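Local structure of outer surface protein (2YN7) at residues A[48-53]-A[111-116]; A[82-87]-A[120-125]; A[96-101]-A[188-193]. The protein is an outer surface lipoprotein of the Lyme disease spirochaete, linked to its infectious phenotype, though its molecular function is not established. One frame throughout, in Å; residues are numbered along the deposited sequence.

Interaction 1: A[48-53]-A[111-116]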
loop_
_atom_site.group_PDB
_atom_site.type_symbol
_atom_site.label_atom_id
_atom_site.label_comp_id
_atom_site.label_asym_id
_atom_site.label_seq_id
_atom_site.Cartn_x
_atom_site.Cartn_y
_atom_site.Cartn_z
ATOM N N GLU A 48 -7.006 15.895 -1.032
ATOM C CA GLU A 48 -7.599 16.932 -0.182
ATOM C C GLU A 48 -8.387 16.357 1.016
ATOM O O GLU A 48 -8.625 17.055 2.001
ATOM C CB GLU A 48 -8.510 17.853 -1.029
ATOM C CG GLU A 48 -8.494 19.329 -0.615
ATOM C CD GLU A 48 -8.938 20.272 -1.734
ATOM O OE1 GLU A 48 -10.038 20.099 -2.283
ATOM O OE2 GLU A 48 -8.174 21.184 -2.097
ATOM N N LEU A 49 -8.777 15.084 0.946
ATOM C CA LEU A 49 -9.783 14.527 1.865
ATOM C C LEU A 49 -9.210 13.836 3.104
ATOM O O LEU A 49 -9.968 13.262 3.886
ATOM C CB LEU A 49 -10.704 13.555 1.083
ATOM C CG LEU A 49 -11.594 14.173 -0.008
ATOM C CD1 LEU A 49 -12.308 13.124 -0.827
ATOM C CD2 LEU A 49 -12.610 15.128 0.605
ATOM N N LEU A 50 -7.895 13.903 3.290
ATOM C CA LEU A 50 -7.175 13.171 4.343
ATOM C C LEU A 50 -5.980 13.986 4.766
ATOM O O LEU A 50 -5.427 14.696 3.940
ATOM C CB LEU A 50 -6.558 11.879 3.776
ATOM C CG LEU A 50 -7.347 10.597 3.666
ATOM C CD1 LEU A 50 -6.482 9.505 3.059
ATOM C CD2 LEU A 50 -7.838 10.203 5.062
ATOM N N ASP A 51 -5.569 13.843 6.029
ATOM C CA ASP A 51 -4.235 14.222 6.475
ATOM C C ASP A 51 -3.343 12.985 6.482
ATOM O O ASP A 51 -3.812 11.848 6.509
ATOM C CB ASP A 51 -4.280 14.872 7.871
ATOM C CG ASP A 51 -5.260 16.067 7.921
ATOM O OD1 ASP A 51 -5.614 16.605 6.854
ATOM O OD2 ASP A 51 -5.712 16.449 9.005
ATOM N N VAL A 52 -2.055 13.217 6.421
ATOM C CA VAL A 52 -1.049 12.159 6.532
ATOM C C VAL A 52 -1.370 11.074 7.555
ATOM O O VAL A 52 -1.612 11.370 8.710
ATOM C CB VAL A 52 0.322 12.785 6.802
ATOM C CG1 VAL A 52 1.357 11.720 7.149
ATOM C CG2 VAL A 52 0.732 13.560 5.553
ATOM N N ILE A 53 -1.351 9.820 7.086
ATOM C CA ILE A 53 -1.691 8.619 7.870
ATOM C C ILE A 53 -0.591 8.159 8.857
ATOM O O ILE A 53 -0.850 7.979 10.057
ATOM C CB ILE A 53 -2.166 7.474 6.930
ATOM C CG1 ILE A 53 -3.487 7.881 6.278
ATOM C CG2 ILE A 53 -2.347 6.174 7.688
ATOM C CD1 ILE A 53 -3.880 7.097 5.031
ATOM N N LEU A 111 -16.570 8.180 0.163
ATOM C CA LEU A 111 -16.091 7.040 -0.641
ATOM C C LEU A 111 -14.641 7.242 -1.120
ATOM O O LEU A 111 -13.773 6.376 -0.900
ATOM C CB LEU A 111 -17.004 6.785 -1.837
ATOM C CG LEU A 111 -16.801 5.524 -2.663
ATOM C CD1 LEU A 111 -16.876 4.217 -1.852
ATOM C CD2 LEU A 111 -17.815 5.528 -3.807
ATOM N N ILE A 112 -14.368 8.416 -1.699
ATOM C CA ILE A 112 -13.057 8.727 -2.179
ATOM C C ILE A 112 -12.076 8.565 -1.019
ATOM O O ILE A 112 -11.083 7.855 -1.151
ATOM C CB ILE A 112 -12.950 10.154 -2.758
ATOM C CG1 ILE A 112 -13.904 10.359 -3.932
ATOM C CG2 ILE A 112 -11.527 10.404 -3.218
ATOM C CD1 ILE A 112 -13.893 11.790 -4.479
ATOM N N ARG A 113 -12.367 9.218 0.108
ATOM C CA ARG A 113 -11.542 9.066 1.341
ATOM C C ARG A 113 -11.386 7.587 1.783
ATOM O O ARG A 113 -10.300 7.155 2.071
ATOM C CB ARG A 113 -12.082 9.912 2.476
ATOM C CG ARG A 113 -11.212 9.830 3.726
ATOM C CD ARG A 113 -11.900 10.486 4.923
ATOM N NE ARG A 113 -12.281 11.909 4.708
ATOM C CZ ARG A 113 -13.518 12.366 4.510
ATOM N NH1 ARG A 113 -14.565 11.545 4.443
ATOM N NH2 ARG A 113 -13.708 13.669 4.344
ATOM N N GLU A 114 -12.473 6.821 1.797
ATOM C CA GLU A 114 -12.434 5.396 2.116
ATOM C C GLU A 114 -11.500 4.656 1.137
ATOM O O GLU A 114 -10.644 3.870 1.569
ATOM C CB GLU A 114 -13.859 4.838 2.025
ATOM C CG GLU A 114 -14.220 3.621 2.869
ATOM C CD GLU A 114 -13.698 3.656 4.304
ATOM O OE1 GLU A 114 -13.805 4.669 5.038
ATOM O OE2 GLU A 114 -13.099 2.660 4.670
ATOM N N LEU A 115 -11.615 4.960 -0.166
ATOM C CA LEU A 115 -10.750 4.317 -1.179
ATOM C C LEU A 115 -9.263 4.636 -0.953
ATOM O O LEU A 115 -8.423 3.759 -1.063
ATOM C CB LEU A 115 -11.161 4.714 -2.597
ATOM C CG LEU A 115 -12.504 4.255 -3.164
ATOM C CD1 LEU A 115 -12.651 4.940 -4.523
ATOM C CD2 LEU A 115 -12.576 2.739 -3.315
ATOM N N MET A 116 -8.960 5.884 -0.627
ATOM C CA MET A 116 -7.566 6.290 -0.434
ATOM C C MET A 116 -6.949 5.729 0.833
ATOM O O MET A 116 -5.764 5.425 0.853
ATOM C CB MET A 116 -7.447 7.809 -0.458
ATOM C CG MET A 116 -7.983 8.366 -1.771
ATOM S SD MET A 116 -6.828 8.100 -3.139
ATOM C CE MET A 116 -5.264 8.258 -2.232
#

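Interaction 2: A[82-87]-A[120-125]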
loop_
_atom_site.group_PDB
_atom_site.type_symbol
_atom_site.label_atom_id
_atom_site.label_comp_id
_atom_site.label_asym_id
_atom_site.label_seq_id
_atom_site.Cartn_x
_atom_site.Cartn_y
_atom_site.Cartn_z
ATOM N N TYR A 82 1.972 6.127 -4.782
ATOM C CA TYR A 82 2.525 5.868 -6.118
ATOM C C TYR A 82 3.292 4.556 -6.112
ATOM O O TYR A 82 3.217 3.796 -7.064
ATOM C CB TYR A 82 3.423 7.037 -6.602
ATOM C CG TYR A 82 2.799 8.405 -6.482
ATOM C CD1 TYR A 82 1.414 8.604 -6.728
ATOM C CD2 TYR A 82 3.559 9.500 -6.088
ATOM C CE1 TYR A 82 0.830 9.877 -6.593
ATOM C CE2 TYR A 82 3.005 10.762 -5.982
ATOM C CZ TYR A 82 1.647 10.955 -6.224
ATOM O OH TYR A 82 1.108 12.226 -6.104
ATOM N N ALA A 83 4.022 4.277 -5.027
ATOM C CA ALA A 83 4.574 2.936 -4.798
ATOM C C ALA A 83 3.507 1.829 -4.821
ATOM O O ALA A 83 3.758 0.729 -5.370
ATOM C CB ALA A 83 5.372 2.877 -3.486
ATOM N N LEU A 84 2.332 2.095 -4.220
ATOM C CA LEU A 84 1.215 1.121 -4.265
ATOM C C LEU A 84 0.893 0.747 -5.720
ATOM O O LEU A 84 0.562 -0.400 -6.003
ATOM C CB LEU A 84 -0.035 1.618 -3.540
ATOM C CG LEU A 84 -1.289 0.745 -3.641
ATOM C CD1 LEU A 84 -1.155 -0.635 -3.015
ATOM C CD2 LEU A 84 -2.439 1.494 -3.001
ATOM N N MET A 85 1.030 1.717 -6.622
ATOM C CA MET A 85 0.725 1.552 -8.036
ATOM C C MET A 85 1.993 1.407 -8.862
ATOM O O MET A 85 1.997 1.784 -10.048
ATOM C CB MET A 85 0.063 2.814 -8.541
ATOM C CG MET A 85 -0.956 3.419 -7.618
ATOM S SD MET A 85 -2.551 2.830 -8.144
ATOM C CE MET A 85 -3.215 4.251 -8.914
ATOM N N ASP A 86 3.076 0.933 -8.230
ATOM C CA ASP A 86 4.355 0.623 -8.920
ATOM C C ASP A 86 5.000 1.764 -9.698
ATOM O O ASP A 86 5.633 1.508 -10.735
ATOM C CB ASP A 86 4.161 -0.545 -9.885
ATOM C CG ASP A 86 3.702 -1.786 -9.176
ATOM O OD1 ASP A 86 4.223 -2.099 -8.082
ATOM O OD2 ASP A 86 2.788 -2.429 -9.694
ATOM N N PHE A 87 4.887 2.983 -9.208
ATOM C CA PHE A 87 5.382 4.191 -9.860
ATOM C C PHE A 87 5.021 4.275 -11.340
ATOM O O PHE A 87 5.751 4.776 -12.149
ATOM C CB PHE A 87 6.863 4.429 -9.594
ATOM C CG PHE A 87 7.219 4.480 -8.141
ATOM C CD1 PHE A 87 6.992 5.593 -7.400
ATOM C CD2 PHE A 87 7.769 3.401 -7.517
ATOM C CE1 PHE A 87 7.303 5.625 -6.072
ATOM C CE2 PHE A 87 8.101 3.440 -6.198
ATOM C CZ PHE A 87 7.849 4.547 -5.471
ATOM N N LEU A 120 -3.574 3.546 0.608
ATOM C CA LEU A 120 -2.428 4.100 1.295
ATOM C C LEU A 120 -2.218 3.261 2.553
ATOM O O LEU A 120 -1.088 2.960 2.944
ATOM C CB LEU A 120 -2.745 5.551 1.611
ATOM C CG LEU A 120 -1.733 6.672 1.849
ATOM C CD1 LEU A 120 -0.735 6.727 0.707
ATOM C CD2 LEU A 120 -2.515 7.982 1.937
ATOM N N GLY A 121 -3.313 2.831 3.175
ATOM C CA GLY A 121 -3.196 1.938 4.334
ATOM C C GLY A 121 -2.563 0.610 3.961
ATOM O O GLY A 121 -1.724 0.068 4.695
ATOM N N THR A 122 -2.930 0.072 2.803
ATOM C CA THR A 122 -2.326 -1.178 2.396
ATOM C C THR A 122 -0.776 -1.029 2.277
ATOM O O THR A 122 -0.017 -1.914 2.741
ATOM C CB THR A 122 -2.958 -1.656 1.071
ATOM O OG1 THR A 122 -4.345 -1.971 1.272
ATOM C CG2 THR A 122 -2.240 -2.869 0.520
ATOM N N GLN A 123 -0.323 0.066 1.642
ATOM C CA GLN A 123 1.098 0.285 1.385
ATOM C C GLN A 123 1.902 0.552 2.670
ATOM O O GLN A 123 3.033 0.113 2.792
ATOM C CB GLN A 123 1.331 1.417 0.342
ATOM C CG GLN A 123 2.798 1.637 -0.072
ATOM C CD GLN A 123 3.395 0.491 -0.896
ATOM O OE1 GLN A 123 2.678 -0.301 -1.496
ATOM N NE2 GLN A 123 4.721 0.423 -0.949
ATOM N N ILE A 124 1.325 1.279 3.617
ATOM C CA ILE A 124 2.035 1.633 4.846
ATOM C C ILE A 124 2.297 0.365 5.697
ATOM O O ILE A 124 3.417 0.112 6.124
ATOM C CB ILE A 124 1.277 2.744 5.623
ATOM C CG1 ILE A 124 1.444 4.073 4.906
ATOM C CG2 ILE A 124 1.765 2.879 7.066
ATOM C CD1 ILE A 124 0.362 5.085 5.203
ATOM N N SER A 125 1.264 -0.421 5.922
ATOM C CA SER A 125 1.343 -1.693 6.635
ATOM C C SER A 125 2.322 -2.627 5.935
ATOM O O SER A 125 3.127 -3.264 6.591
ATOM C CB SER A 125 -0.031 -2.352 6.618
ATOM O OG SER A 125 -0.813 -1.886 7.675
#

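Interaction 3: A[96-101]-A[188-193]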
loop_
_atom_site.group_PDB
_atom_site.type_symbol
_atom_site.label_atom_id
_atom_site.label_comp_id
_atom_site.label_asym_id
_atom_site.label_seq_id
_atom_site.Cartn_x
_atom_site.Cartn_y
_atom_site.Cartn_z
ATOM N N GLY A 96 -6.403 8.722 -10.613
ATOM C CA GLY A 96 -6.660 10.090 -10.184
ATOM C C GLY A 96 -7.853 10.753 -10.878
ATOM O O GLY A 96 -8.563 11.567 -10.279
ATOM N N SER A 97 -8.062 10.384 -12.148
ATOM C CA SER A 97 -9.040 11.023 -12.983
ATOM C C SER A 97 -10.429 10.538 -12.631
ATOM O O SER A 97 -11.374 11.314 -12.698
ATOM C CB SER A 97 -8.740 10.785 -14.477
ATOM O OG SER A 97 -9.049 9.448 -14.813
ATOM N N ILE A 98 -10.554 9.264 -12.254
ATOM C CA ILE A 98 -11.813 8.738 -11.657
ATOM C C ILE A 98 -12.091 9.370 -10.293
ATOM O O ILE A 98 -13.252 9.677 -9.988
ATOM C CB ILE A 98 -11.784 7.201 -11.539
ATOM C CG1 ILE A 98 -11.562 6.607 -12.928
ATOM C CG2 ILE A 98 -13.049 6.662 -10.856
ATOM C CD1 ILE A 98 -10.826 5.286 -12.924
ATOM N N MET A 99 -11.054 9.591 -9.484
ATOM C CA MET A 99 -11.253 10.294 -8.213
ATOM C C MET A 99 -11.740 11.712 -8.452
ATOM O O MET A 99 -12.649 12.175 -7.763
ATOM C CB MET A 99 -10.027 10.266 -7.264
ATOM C CG MET A 99 -9.519 8.865 -6.926
ATOM S SD MET A 99 -10.788 7.821 -6.129
ATOM C CE MET A 99 -11.359 6.741 -7.461
ATOM N N GLU A 100 -11.163 12.377 -9.453
ATOM C CA GLU A 100 -11.558 13.736 -9.811
ATOM C C GLU A 100 -13.025 13.810 -10.310
ATOM O O GLU A 100 -13.778 14.703 -9.893
ATOM C CB GLU A 100 -10.597 14.307 -10.848
ATOM C CG GLU A 100 -11.071 15.600 -11.484
ATOM C CD GLU A 100 -10.151 16.017 -12.624
ATOM O OE1 GLU A 100 -10.167 15.347 -13.676
ATOM O OE2 GLU A 100 -9.404 17.006 -12.467
ATOM N N ALA A 101 -13.420 12.881 -11.184
ATOM C CA ALA A 101 -14.835 12.725 -11.550
ATOM C C ALA A 101 -15.728 12.604 -10.305
ATOM O O ALA A 101 -16.673 13.359 -10.185
ATOM C CB ALA A 101 -15.049 11.549 -12.496
ATOM N N SER A 188 -11.749 5.855 -18.952
ATOM C CA SER A 188 -12.106 6.424 -20.248
ATOM C C SER A 188 -13.189 7.506 -20.223
ATOM O O SER A 188 -13.161 8.442 -21.044
ATOM C CB SER A 188 -12.508 5.328 -21.218
ATOM O OG SER A 188 -13.642 4.623 -20.750
ATOM N N ASN A 189 -14.112 7.391 -19.262
ATOM C CA ASN A 189 -15.403 8.082 -19.302
ATOM C C ASN A 189 -16.002 8.549 -17.947
ATOM O O ASN A 189 -17.093 9.073 -17.930
ATOM C CB ASN A 189 -16.433 7.175 -20.000
ATOM C CG ASN A 189 -16.611 5.821 -19.320
ATOM O OD1 ASN A 189 -16.264 5.629 -18.162
ATOM N ND2 ASN A 189 -17.183 4.876 -20.049
ATOM N N SER A 190 -15.295 8.391 -16.831
ATOM C CA SER A 190 -15.863 8.739 -15.510
ATOM C C SER A 190 -16.527 10.132 -15.419
ATOM O O SER A 190 -17.635 10.262 -14.869
ATOM C CB SER A 190 -14.841 8.534 -14.384
ATOM O OG SER A 190 -13.674 9.333 -14.567
ATOM N N SER A 191 -15.871 11.161 -15.953
ATOM C CA SER A 191 -16.409 12.536 -15.905
ATOM C C SER A 191 -17.594 12.770 -16.864
ATOM O O SER A 191 -18.226 13.842 -16.859
ATOM C CB SER A 191 -15.306 13.548 -16.199
ATOM O OG SER A 191 -15.159 13.700 -17.608
ATOM N N LEU A 192 -17.889 11.751 -17.668
ATOM C CA LEU A 192 -19.003 11.762 -18.600
ATOM C C LEU A 192 -20.161 10.943 -18.057
ATOM O O LEU A 192 -21.237 10.943 -18.626
ATOM C CB LEU A 192 -18.549 11.156 -19.921
ATOM C CG LEU A 192 -17.498 11.954 -20.687
ATOM C CD1 LEU A 192 -16.725 11.062 -21.660
ATOM C CD2 LEU A 192 -18.158 13.138 -21.385
ATOM N N SER A 193 -19.945 10.266 -16.956
ATOM C CA SER A 193 -20.948 9.394 -16.394
ATOM C C SER A 193 -21.726 10.039 -15.290
ATOM O O SER A 193 -21.309 10.977 -14.693
ATOM C CB SER A 193 -20.314 8.116 -15.863
ATOM O OG SER A 193 -19.203 7.704 -16.624
HETATM O O HOH W 1 -11.517 9.234 -16.143
#

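Interaction 1: A[48-53]-A[111-116]
Leu49 and Arg113 meet with their side chains at about a right angle, and the arginine reaches past the leucine side chain to grip the leucine backbone. Arg113 CG stands anti to its own backbone N (chi1 -177°) and the chain then bends at chi3 (-57°), which turns NE inward to the carbonyl. Arg113 NE donates to Leu49 O over 2.8 Å; the N-H...O angle is 148°. The donor lies in the carbonyl plane, whereas the oxygen sits at the edge of the guanidinium group and somewhat tilted out of its plane. The other branch of the contact is apolar. Leu49 CD1 comes across the root of Ile112, 3.6 Å from its CB and 3.7 Å from its CG2, so that this methyl rests against the branch point of the isoleucine.

The pairing illustrates how, in the all-helical C-terminal part of the protein, which falls in the Bbcrasp-1 family, a long connection can be laid along a helix: residues 48-53 belong to the loop between helices 8-26 and 72-84, and residues 111-116 to helix 109-145. Backbone bonds between Leu50 and Leu67 and between Val52 and Pro65 tie the same loop to itself.

Leu50 sets out alongside the helix rather than at it, and only its forked end closes in. CD2 lies over the aliphatic part of Arg113, 3.6 Å from CG, while CD1 approaches Met116 CB at 4.0 Å. Beyond CB, Met116 turns away to pack on Ala46, Phe47 and Phe95.

Interaction 2: A[82-87]-A[120-125]
Gln123 lies against Leu84, the two side chains sliding past each other in opposite directions where helix 109-145 passes the end of helix 72-84. The glutamine CB starts the contact, 4.1 Å from Leu84 CB. With CG anti to the backbone N (chi1 -175°), the chain first extends toward the other helix; a bend at chi2 (69°) then lays the amide along the backbone of residues 83-84. CG and CD skirt the backbone N of Leu84, CD at 3.8 Å. At the tip the two amide atoms part: Gln123 OE1 sits 3.4 Å from Leu84 CA. Gln123 NE2 rests 3.6 Å from Ala83 CB. Beside the glutamine, Leu84 CD1 comes to 4.3 Å from Thr122 CG2, a looser approach.

Helix 72-84 ends here in a Schellman motif, with Phe87 N bonded to Tyr82 O and Asp86 N to Ala83 O. Arg172 joins the site from helix 151-186, hydrogen-bonding Gln123 OE1 through NE and Ala83 O through NH2, and forming a salt bridge with Asp86. Since Glu127 takes the NE2 end, the buried amide has a charged hydrogen-bond partner at each end, which probably polarises it, and it meets helix 72-84 itself through van der Waals contact.

Interaction 3: A[96-101]-A[188-193]
A short 3-10 turn, residues 190-192, lies in the connection between helices 151-186 and 195-222, and its first residue, Ser190, points into the flank of helix 89-102 at Ile98 and Ala101. The Ser190 hydroxyl occupies the position between its backbone N and carbonyl carbon (chi1 60°), which carries OG onto the helix surface. There it lies 3.3 Å from Ala101 CB and 3.5 Å from Ile98 CA, and 3.8 Å from Ile98 CG1. No direct hydrogen bond crosses the contact; the polar link is made by a water. That water stands 2.7 Å from Ser190 OG and donates to Ser97 OG at 2.8 Å, while Ser97 OG is also hydrogen-bonded to Gln94 O one turn back on its own helix. One water thus joins the hydroxyls across the contact.

Ala101 also meets Ser191, the residue after Ser190, its CB 3.6 Å from Ser191 N, and the small side chains let the backbones come close here. The turn is braced from within: Asn189 O takes Leu192 N on one face of its plane and Ser193 OG on the other, the latter at 2.8 Å and well above that plane. Behind Ile98, Ile183 and Ala186 of helix 151-186 continue the apolar side. The arrangement is that of an interhelical connection in an all-helical domain, whose 3-10 turn is seated on a third helix through small residues and a bridging water.

How the interactions relate
Along the chain the first partners come in the order 48-53, 82-87 and 96-101, followed in the same order by 111-116, 120-125 and 188-193, so all three contacts interleave. Interactions 1 and 2 share helix 109-145; their centres are about 13 Å apart and they touch where Ile53 packs on Leu120 and Ile124. Interaction 3 lies about 17 Å from interaction 1, centre to centre, yet Met99 of helix 89-102 reaches Ile112 and Leu115. Interactions 2 and 3 do not touch, their nearest atoms being about 6 Å apart. Helix 89-102, packed on helix 109-145 through Met99, thus extends the arrangement to the peripheral interaction 3, joining distant sequence regions in a single helical domain.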